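Local coordinates for C-C motif chemokine 1 (Homo sapiens, PDB 4OIJ), which acts as a secreted CC chemokine that attracts monocytes, but not neutrophils, and binds the chemokine receptor CCR8, at residues 26-31 against 38-43; 10-15 against 49-54. All blocks are in the same frame, centred on the assembly; numbering follows the deposited sequence.

Contact 1 (26-31 against 38-43). With SO4 (sulfate ion), chain I; SO4 (sulfate ion), chain L.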
ATOM      1  N   LEU A  26     -10.824  -9.114  -8.845  1.00 43.88           N
ATOM      2  CA  LEU A  26     -11.419  -9.762  -7.681  1.00 46.92           C
ATOM      3  C   LEU A  26     -12.303  -8.789  -6.919  1.00 47.43           C
ATOM      4  O   LEU A  26     -13.428  -9.130  -6.575  1.00 48.37           O
ATOM      5  CB  LEU A  26     -10.322 -10.259  -6.726  1.00 47.43           C
ATOM      6  CG  LEU A  26      -9.511 -11.478  -7.126  1.00 56.71           C
ATOM      7  CD1 LEU A  26      -8.333 -11.633  -6.202  1.00 57.80           C
ATOM      8  CD2 LEU A  26     -10.352 -12.753  -7.061  1.00 63.78           C
ATOM      9  N   CYS A  27     -11.777  -7.563  -6.655  1.00 40.62           N
ATOM     10  CA  CYS A  27     -12.397  -6.548  -5.810  1.00 40.02           C
ATOM     11  C   CYS A  27     -11.682  -5.207  -5.973  1.00 35.63           C
ATOM     12  O   CYS A  27     -10.642  -5.137  -6.626  1.00 32.12           O
ATOM     13  CB  CYS A  27     -12.358  -7.019  -4.348  1.00 44.59           C
ATOM     14  SG  CYS A  27     -10.701  -7.496  -3.751  1.00 47.62           S
ATOM     15  N   TYR A  28     -12.220  -4.148  -5.355  1.00 30.05           N
ATOM     16  CA  TYR A  28     -11.588  -2.836  -5.386  1.00 26.93           C
ATOM     17  C   TYR A  28     -11.374  -2.228  -3.986  1.00 33.04           C
ATOM     18  O   TYR A  28     -12.123  -2.525  -3.056  1.00 36.52           O
ATOM     19  CB  TYR A  28     -12.369  -1.847  -6.290  1.00 28.16           C
ATOM     20  CG  TYR A  28     -13.609  -1.273  -5.642  1.00 35.46           C
ATOM     21  CD1 TYR A  28     -13.553  -0.088  -4.909  1.00 37.71           C
ATOM     22  CD2 TYR A  28     -14.828  -1.941  -5.708  1.00 41.36           C
ATOM     23  CE1 TYR A  28     -14.687   0.439  -4.296  1.00 43.72           C
ATOM     24  CE2 TYR A  28     -15.975  -1.409  -5.124  1.00 47.30           C
ATOM     25  CZ  TYR A  28     -15.898  -0.222  -4.411  1.00 57.58           C
ATOM     26  OH  TYR A  28     -17.014   0.291  -3.791  1.00 68.19           O
ATOM     27  N   ARG A  29     -10.354  -1.377  -3.874  1.00 27.97           N
ATOM     28  CA  ARG A  29      -9.996  -0.628  -2.665  0.50 28.00           C
ATOM     29  C   ARG A  29      -9.972   0.847  -3.048  1.00 31.31           C
ATOM     30  O   ARG A  29      -9.619   1.175  -4.193  1.00 28.31           O
ATOM     31  CB  ARG A  29      -8.582  -0.999  -2.169  0.50 25.84           C
ATOM     32  CG  ARG A  29      -8.449  -2.342  -1.460  0.50 38.55           C
ATOM     33  CD  ARG A  29      -7.132  -2.439  -0.694  0.50 39.60           C
ATOM     34  NE  ARG A  29      -6.766  -3.825  -0.385  0.50 41.30           N
ATOM     35  CZ  ARG A  29      -7.134  -4.485   0.710  0.50 55.56           C
ATOM     36  NH1 ARG A  29      -7.899  -3.898   1.623  0.50 44.44           N
ATOM     37  NH2 ARG A  29      -6.750  -5.739   0.895  0.50 43.86           N
ATOM     38  N   ASN A  30     -10.310   1.730  -2.118  1.00 30.48           N
ATOM     39  CA  ASN A  30     -10.198   3.151  -2.387  1.00 29.81           C
ATOM     40  C   ASN A  30      -8.756   3.528  -2.047  1.00 27.63           C
ATOM     41  O   ASN A  30      -8.118   2.842  -1.239  1.00 25.35           O
ATOM     42  CB  ASN A  30     -11.145   3.933  -1.504  1.00 32.17           C
ATOM     43  CG  ASN A  30     -12.553   3.856  -1.991  1.00 59.01           C
ATOM     44  OD1 ASN A  30     -12.909   4.368  -3.057  1.00 53.41           O
ATOM     45  ND2 ASN A  30     -13.380   3.200  -1.223  1.00 56.90           N
ATOM     46  N   THR A  31      -8.234   4.585  -2.675  1.00 20.71           N
ATOM     47  CA  THR A  31      -6.901   5.095  -2.327  1.00 18.41           C
ATOM     48  C   THR A  31      -7.074   5.805  -0.959  1.00 21.80           C
ATOM     49  O   THR A  31      -8.177   6.258  -0.644  1.00 24.33           O
ATOM     50  CB  THR A  31      -6.447   6.148  -3.346  1.00 22.85           C
ATOM     51  OG1 THR A  31      -7.465   7.125  -3.420  1.00 31.75           O
ATOM     52  CG2 THR A  31      -6.204   5.582  -4.727  1.00 14.30           C
ATOM     53  N   GLU A  38      -8.693  10.913  -7.073  1.00 43.14           N
ATOM     54  CA  GLU A  38      -9.751  10.293  -7.894  1.00 44.41           C
ATOM     55  C   GLU A  38      -9.414   8.910  -8.448  1.00 43.29           C
ATOM     56  O   GLU A  38     -10.021   8.463  -9.418  1.00 43.58           O
ATOM     57  CB  GLU A  38     -10.223  11.239  -9.023  1.00 51.05           C
ATOM     58  CG  GLU A  38     -11.569  11.897  -8.756  1.00 72.25           C
ATOM     59  CD  GLU A  38     -12.812  11.055  -8.991  1.00 96.40           C
ATOM     60  OE1 GLU A  38     -12.679   9.888  -9.430  1.00 73.82           O
ATOM     61  OE2 GLU A  38     -13.926  11.585  -8.780  1.00103.10           O
ATOM     62  N   GLY A  39      -8.461   8.241  -7.815  1.00 36.06           N
ATOM     63  CA  GLY A  39      -8.040   6.908  -8.204  1.00 31.94           C
ATOM     64  C   GLY A  39      -8.783   5.844  -7.440  1.00 34.36           C
ATOM     65  O   GLY A  39      -9.282   6.090  -6.337  1.00 34.77           O
ATOM     66  N   LEU A  40      -8.844   4.653  -8.036  1.00 30.61           N
ATOM     67  CA  LEU A  40      -9.465   3.438  -7.512  1.00 31.80           C
ATOM     68  C   LEU A  40      -8.427   2.324  -7.684  1.00 30.29           C
ATOM     69  O   LEU A  40      -7.776   2.264  -8.738  1.00 31.75           O
ATOM     70  CB  LEU A  40     -10.659   3.092  -8.451  1.00 35.88           C
ATOM     71  CG  LEU A  40     -11.937   2.594  -7.825  1.00 45.23           C
ATOM     72  CD1 LEU A  40     -12.825   3.759  -7.428  1.00 49.77           C
ATOM     73  CD2 LEU A  40     -12.702   1.740  -8.795  1.00 49.17           C
ATOM     74  N   ILE A  41      -8.299   1.415  -6.718  1.00 20.26           N
ATOM     75  CA  ILE A  41      -7.405   0.278  -6.916  1.00 17.75           C
ATOM     76  C   ILE A  41      -8.263  -0.973  -7.216  1.00 25.00           C
ATOM     77  O   ILE A  41      -9.187  -1.282  -6.457  1.00 28.33           O
ATOM     78  CB  ILE A  41      -6.491   0.043  -5.689  1.00 18.82           C
ATOM     79  CG1 ILE A  41      -5.717   1.327  -5.305  1.00 16.73           C
ATOM     80  CG2 ILE A  41      -5.551  -1.175  -5.891  1.00 17.62           C
ATOM     81  CD1 ILE A  41      -5.380   1.345  -3.725  1.00 11.03           C
ATOM     82  N   PHE A  42      -7.965  -1.682  -8.313  1.00 19.35           N
ATOM     83  CA  PHE A  42      -8.603  -2.948  -8.580  1.00 21.62           C
ATOM     84  C   PHE A  42      -7.609  -4.037  -8.183  1.00 28.19           C
ATOM     85  O   PHE A  42      -6.440  -3.986  -8.590  1.00 27.84           O
ATOM     86  CB  PHE A  42      -8.944  -3.103 -10.068  1.00 23.31           C
ATOM     87  CG  PHE A  42     -10.036  -2.198 -10.571  1.00 24.74           C
ATOM     88  CD1 PHE A  42     -11.325  -2.276 -10.041  1.00 30.62           C
ATOM     89  CD2 PHE A  42      -9.812  -1.346 -11.652  1.00 24.91           C
ATOM     90  CE1 PHE A  42     -12.359  -1.488 -10.556  1.00 33.69           C
ATOM     91  CE2 PHE A  42     -10.849  -0.570 -12.176  1.00 29.79           C
ATOM     92  CZ  PHE A  42     -12.112  -0.634 -11.618  1.00 31.21           C
ATOM     93  N   LYS A  43      -8.069  -5.025  -7.413  1.00 29.36           N
ATOM     94  CA  LYS A  43      -7.247  -6.177  -7.040  1.00 32.29           C
ATOM     95  C   LYS A  43      -7.455  -7.185  -8.123  1.00 38.78           C
ATOM     96  O   LYS A  43      -8.595  -7.503  -8.437  1.00 40.74           O
ATOM     97  CB  LYS A  43      -7.666  -6.757  -5.677  1.00 38.36           C
ATOM     98  CG  LYS A  43      -6.758  -7.897  -5.200  1.00 54.87           C
ATOM     99  CD  LYS A  43      -7.266  -8.624  -3.951  1.00 54.47           C
ATOM    100  CE  LYS A  43      -6.163  -9.453  -3.334  1.00 65.37           C
ATOM    101  NZ  LYS A  43      -5.721 -10.557  -4.229  1.00 88.37           N
TER
HETATM  102  S   SO4 I 105     -11.985   1.880   1.527  1.00 86.63           S
HETATM  103  O1  SO4 I 105     -13.047   2.890   1.353  1.00 90.24           O
HETATM  104  O2  SO4 I 105     -10.689   2.570   1.761  1.00 91.39           O
HETATM  105  O3  SO4 I 105     -12.320   1.055   2.695  1.00 93.71           O
HETATM  106  O4  SO4 I 105     -11.876   1.005   0.348  1.00 91.24           O
HETATM  107  S   SO4 L 108     -11.535  11.172  -4.720  1.00 87.26           S
HETATM  108  O1  SO4 L 108     -12.703  11.295  -5.603  1.00 91.82           O
HETATM  109  O2  SO4 L 108     -10.476  12.103  -5.143  1.00 90.50           O
HETATM  110  O3  SO4 L 108     -11.939  11.486  -3.348  1.00 93.95           O
HETATM  111  O4  SO4 L 108     -11.039   9.786  -4.755  1.00 92.72           O
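The antiparallel hairpin of strands 25-30 and 39-44 forms the first two strands of the three-stranded chemokine sheet, and its two faces carry different chemistry. One face bears Cys27, Arg29, Ile41 and Lys43. Cys27 places SG in the crowded position between the backbone N and the carbonyl carbon (chi1 53°), and the sulfur is bonded to Cys69, which ties the C-terminal segment to this face. The Lys43 chain leaves its backbone with CG anti to N and runs extended past that sulfur, with Lys43 CD 3.6 Å from Cys27 SG. It bends only at chi4 (-65°), where NZ comes within 3.4 Å of Leu26 CD1 as the two chains cross obliquely. Arg29 and Ile41 pair at their bases, CB to CB, before the arginine leads off to a further sulfate, which NH1 meets in a salt bridge, with a weak bond from NH2 to Pro70 O.

On the other face Tyr28 also takes the crowded rotamer (chi1 78°). Its CB packs against Phe42 CD1 at 3.9 Å, while CD1 of the tyrosine ring meets Leu40 CG; Arg63 of helix 57-64 and the His68 ring lie beyond. Main-chain bonds hold these side chains in register. Arg29 and Ile41 exchange a pair, with Arg29 N to Ile41 O at 2.8 Å, and Lys43 N donates to Cys27 O from nearly along its C=O axis.

Past the paired residues, Thr31 turns its methyl CG2 onto the Gly39 carbonyl oxygen, and its OG1 is hydrogen-bonded to Ser36 O in the loop between the strands. A sulfate, probably from the crystallisation liquor, is gripped twice by Asn30: the backbone N donates to O4, and ND2 reaches O1 at 2.6 Å.

Contact 2 (10-15 against 49-54). With SO4 (sulfate ion), chain H; SO4 (sulfate ion), chain G.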
ATOM      1  N   ARG A  10      -2.131   4.154   0.671  1.00 12.82           N
ATOM      2  CA  ARG A  10      -2.139   3.523  -0.661  1.00 12.84           C
ATOM      3  C   ARG A  10      -2.467   4.593  -1.676  1.00 17.20           C
ATOM      4  O   ARG A  10      -3.581   5.143  -1.664  1.00 19.11           O
ATOM      5  CB  ARG A  10      -3.147   2.364  -0.758  1.00 13.67           C
ATOM      6  CG  ARG A  10      -2.648   1.127  -0.033  1.00 25.90           C
ATOM      7  CD  ARG A  10      -3.558  -0.071  -0.270  1.00 34.08           C
ATOM      8  NE  ARG A  10      -3.258  -1.149   0.668  1.00 40.67           N
ATOM      9  CZ  ARG A  10      -3.666  -1.181   1.931  1.00 55.69           C
ATOM     10  NH1 ARG A  10      -3.335  -2.195   2.713  1.00 49.25           N
ATOM     11  NH2 ARG A  10      -4.405  -0.194   2.423  1.00 43.31           N
ATOM     12  N   CYS A  11      -1.499   4.934  -2.530  1.00 14.21           N
ATOM     13  CA  CYS A  11      -1.713   6.022  -3.479  1.00 14.78           C
ATOM     14  C   CYS A  11      -1.549   5.569  -4.912  1.00 17.79           C
ATOM     15  O   CYS A  11      -0.762   4.658  -5.190  1.00 16.01           O
ATOM     16  CB  CYS A  11      -0.795   7.194  -3.172  1.00 15.09           C
ATOM     17  SG  CYS A  11      -0.839   7.727  -1.443  1.00 20.43           S
ATOM     18  N   CYS A  12      -2.292   6.203  -5.803  1.00 16.16           N
ATOM     19  CA  CYS A  12      -2.253   5.889  -7.228  1.00 17.01           C
ATOM     20  C   CYS A  12      -1.776   7.105  -7.920  1.00 22.28           C
ATOM     21  O   CYS A  12      -2.547   8.065  -8.032  1.00 23.42           O
ATOM     22  CB  CYS A  12      -3.643   5.501  -7.720  1.00 18.90           C
ATOM     23  SG  CYS A  12      -4.107   3.815  -7.310  1.00 20.65           S
ATOM     24  N   PHE A  13      -0.487   7.135  -8.304  1.00 20.50           N
ATOM     25  CA  PHE A  13       0.037   8.305  -9.029  1.00 20.71           C
ATOM     26  C   PHE A  13       0.140   8.017 -10.551  1.00 28.05           C
ATOM     27  O   PHE A  13       0.451   8.915 -11.322  1.00 30.68           O
ATOM     28  CB  PHE A  13       1.352   8.785  -8.428  1.00 23.86           C
ATOM     29  CG  PHE A  13       1.240   9.177  -6.960  1.00 25.32           C
ATOM     30  CD1 PHE A  13       0.486  10.284  -6.571  1.00 30.01           C
ATOM     31  CD2 PHE A  13       1.948   8.489  -5.985  1.00 23.80           C
ATOM     32  CE1 PHE A  13       0.407  10.656  -5.240  1.00 29.48           C
ATOM     33  CE2 PHE A  13       1.873   8.866  -4.659  1.00 25.19           C
ATOM     34  CZ  PHE A  13       1.101   9.944  -4.290  1.00 25.67           C
ATOM     35  N   SER A  14      -0.120   6.760 -10.978  1.00 25.37           N
ATOM     36  CA  SER A  14      -0.110   6.360 -12.387  1.00 25.56           C
ATOM     37  C   SER A  14      -1.340   5.489 -12.574  1.00 27.33           C
ATOM     38  O   SER A  14      -1.653   4.705 -11.673  1.00 24.96           O
ATOM     39  CB  SER A  14       1.143   5.561 -12.717  1.00 28.96           C
ATOM     40  OG  SER A  14       1.019   4.896 -13.961  1.00 37.89           O
ATOM     41  N   PHE A  15      -2.053   5.633 -13.714  1.00 22.25           N
ATOM     42  CA  PHE A  15      -3.294   4.880 -13.932  1.00 21.80           C
ATOM     43  C   PHE A  15      -3.319   4.033 -15.198  1.00 25.54           C
ATOM     44  O   PHE A  15      -2.645   4.351 -16.203  1.00 25.62           O
ATOM     45  CB  PHE A  15      -4.535   5.808 -13.953  1.00 23.76           C
ATOM     46  CG  PHE A  15      -4.680   6.735 -12.774  1.00 27.03           C
ATOM     47  CD1 PHE A  15      -5.209   6.282 -11.574  1.00 28.75           C
ATOM     48  CD2 PHE A  15      -4.304   8.069 -12.868  1.00 33.57           C
ATOM     49  CE1 PHE A  15      -5.352   7.145 -10.490  1.00 30.50           C
ATOM     50  CE2 PHE A  15      -4.439   8.932 -11.778  1.00 36.78           C
ATOM     51  CZ  PHE A  15      -4.955   8.463 -10.595  1.00 31.85           C
ATOM     52  N   GLU A  49      -2.206  -6.041  -9.146  1.00 48.00           N
ATOM     53  CA  GLU A  49      -3.000  -4.817  -8.918  1.00 42.71           C
ATOM     54  C   GLU A  49      -2.997  -3.732  -9.997  1.00 39.30           C
ATOM     55  O   GLU A  49      -2.085  -3.635 -10.832  1.00 39.38           O
ATOM     56  CB  GLU A  49      -2.748  -4.216  -7.540  1.00 42.75           C
ATOM     57  CG  GLU A  49      -3.920  -4.384  -6.592  1.00 50.41           C
ATOM     58  CD  GLU A  49      -3.618  -4.979  -5.235  1.00 62.15           C
ATOM     59  OE1 GLU A  49      -2.615  -5.719  -5.117  1.00 60.71           O
ATOM     60  OE2 GLU A  49      -4.437  -4.773  -4.309  1.00 60.07           O
ATOM     61  N   ALA A  50      -4.065  -2.938 -10.002  1.00 29.66           N
ATOM     62  CA  ALA A  50      -4.185  -1.855 -10.969  1.00 25.13           C
ATOM     63  C   ALA A  50      -4.918  -0.646 -10.439  1.00 23.88           C
ATOM     64  O   ALA A  50      -6.092  -0.708 -10.055  1.00 21.94           O
ATOM     65  CB  ALA A  50      -4.820  -2.337 -12.255  1.00 26.28           C
ATOM     66  N   CYS A  51      -4.205   0.475 -10.465  1.00 19.49           N
ATOM     67  CA  CYS A  51      -4.733   1.798 -10.199  1.00 18.58           C
ATOM     68  C   CYS A  51      -5.557   2.178 -11.398  1.00 21.26           C
ATOM     69  O   CYS A  51      -5.138   1.963 -12.539  1.00 21.37           O
ATOM     70  CB  CYS A  51      -3.588   2.772 -10.008  1.00 18.36           C
ATOM     71  SG  CYS A  51      -2.843   2.647  -8.393  1.00 20.63           S
ATOM     72  N   ALA A  52      -6.705   2.770 -11.163  1.00 19.59           N
ATOM     73  CA  ALA A  52      -7.529   3.212 -12.299  1.00 21.20           C
ATOM     74  C   ALA A  52      -8.190   4.486 -11.860  1.00 25.93           C
ATOM     75  O   ALA A  52      -8.496   4.621 -10.683  1.00 23.48           O
ATOM     76  CB  ALA A  52      -8.566   2.150 -12.641  1.00 22.72           C
ATOM     77  N   LEU A  53      -8.331   5.437 -12.763  1.00 27.38           N
ATOM     78  CA  LEU A  53      -8.900   6.757 -12.471  1.00 30.60           C
ATOM     79  C   LEU A  53     -10.424   6.683 -12.556  1.00 38.87           C
ATOM     80  O   LEU A  53     -10.972   6.379 -13.611  1.00 39.46           O
ATOM     81  CB  LEU A  53      -8.287   7.787 -13.456  1.00 32.41           C
ATOM     82  CG  LEU A  53      -8.807   9.223 -13.474  1.00 39.99           C
ATOM     83  CD1 LEU A  53      -8.362  10.007 -12.262  1.00 39.98           C
ATOM     84  CD2 LEU A  53      -8.288   9.903 -14.662  1.00 42.37           C
ATOM     85  N   ASP A  54     -11.096   6.947 -11.431  1.00 38.38           N
ATOM     86  CA  ASP A  54     -12.554   6.854 -11.274  1.00 42.75           C
ATOM     87  C   ASP A  54     -13.424   7.852 -12.079  1.00 51.92           C
ATOM     88  O   ASP A  54     -14.651   7.739 -12.058  1.00 57.30           O
ATOM     89  CB  ASP A  54     -12.934   6.759  -9.773  1.00 45.21           C
ATOM     90  CG  ASP A  54     -14.398   6.504  -9.458  1.00 61.30           C
ATOM     91  OD1 ASP A  54     -15.023   5.651 -10.143  1.00 61.88           O
ATOM     92  OD2 ASP A  54     -14.921   7.149  -8.532  1.00 73.25           O
TER
HETATM   93  S   SO4 H 104      -0.878  -3.907   0.960  0.50 19.22           S
HETATM   94  O1  SO4 H 104       0.586  -4.155   0.887  0.50 22.96           O
HETATM   95  O2  SO4 H 104      -1.099  -2.506   0.851  0.50 24.60           O
HETATM   96  O3  SO4 H 104      -1.621  -4.558  -0.177  0.50 23.67           O
HETATM   97  O4  SO4 H 104      -1.361  -4.382   2.270  0.50 24.25           O
HETATM   98  S   SO4 G 103      -6.165  -2.865   4.937  1.00 95.61           S
HETATM   99  O1  SO4 G 103      -5.021  -2.035   5.359  1.00100.47           O
HETATM  100  O2  SO4 G 103      -7.292  -2.633   5.860  1.00 99.78           O
HETATM  101  O3  SO4 G 103      -6.563  -2.489   3.574  1.00101.83           O
HETATM  102  O4  SO4 G 103      -5.767  -4.281   4.945  1.00100.36           O
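Phe15 lays one face of its ring over Leu53, whose CB stands 3.9 Å from the ring centroid and 14° off the normal in a CH-pi contact. CD1 of the leucine reaches the far end of the same ring, near CZ and CE2. The ring is placed by a first torsion that sets CG beside the backbone N (chi1 -52°), and its CD1 lies 3.4 Å from Leu53 N, so it also packs against the main chain of strand 49-53.

Beside this overlap runs the Cys12-Cys51 disulfide, one of the two bridges of the chemokine CC motif; Cys11 makes the other with Cys35. Both half-cystines carry SG anti to the carbonyl carbon, and the bridge closes with a chi3 of -77°. Ser14 O sits 3.2 Å from Cys51 CB, bringing the loop close to the bridge.

Arg10, extended from CG to NE, carries its guanidinium to two sulfates, probably from the crystallisation liquor, which lie at its edge. NE donates to O2 of the chain H sulfate at 2.6 Å, and NH1 divides its bonds between O4 of that ion and O1 of the chain G sulfate. An alanine here would remove NE and NH1 with their three bonds and would probably loosen both anions. Glu49 lies nearby, its OE2 6.3 Å from Arg10 NE, too far for a salt bridge.

With no hydrogen bond between the two segments, the join of 10-15 to strand 49-53 is covalent and apolar, and backbone bonding begins just beyond, between Cys51 and Ala16.

How the contacts relate
Contact 1 lies at the heart of the chain and is mostly buried. Contact 2, its centre about 7 Å from that of contact 1, is only partly buried and lies farther out, about 6 Å from the chain centre against about 1 Å; there Cys11 pairs with a strand of the second subunit. Strand 39-44 of contact 1 is also hydrogen-bonded, probably, to strand 49-53 of contact 2, as in Leu40 N to Ala52 O at 2.7 Å; segment 10-15 lies outside that three-stranded sheet, though Thr31 packs on Arg10 O. Main-chain bonds govern contact 1, whose disulfide leads to the C-terminal segment; in contact 2 the disulfide itself spans the segments.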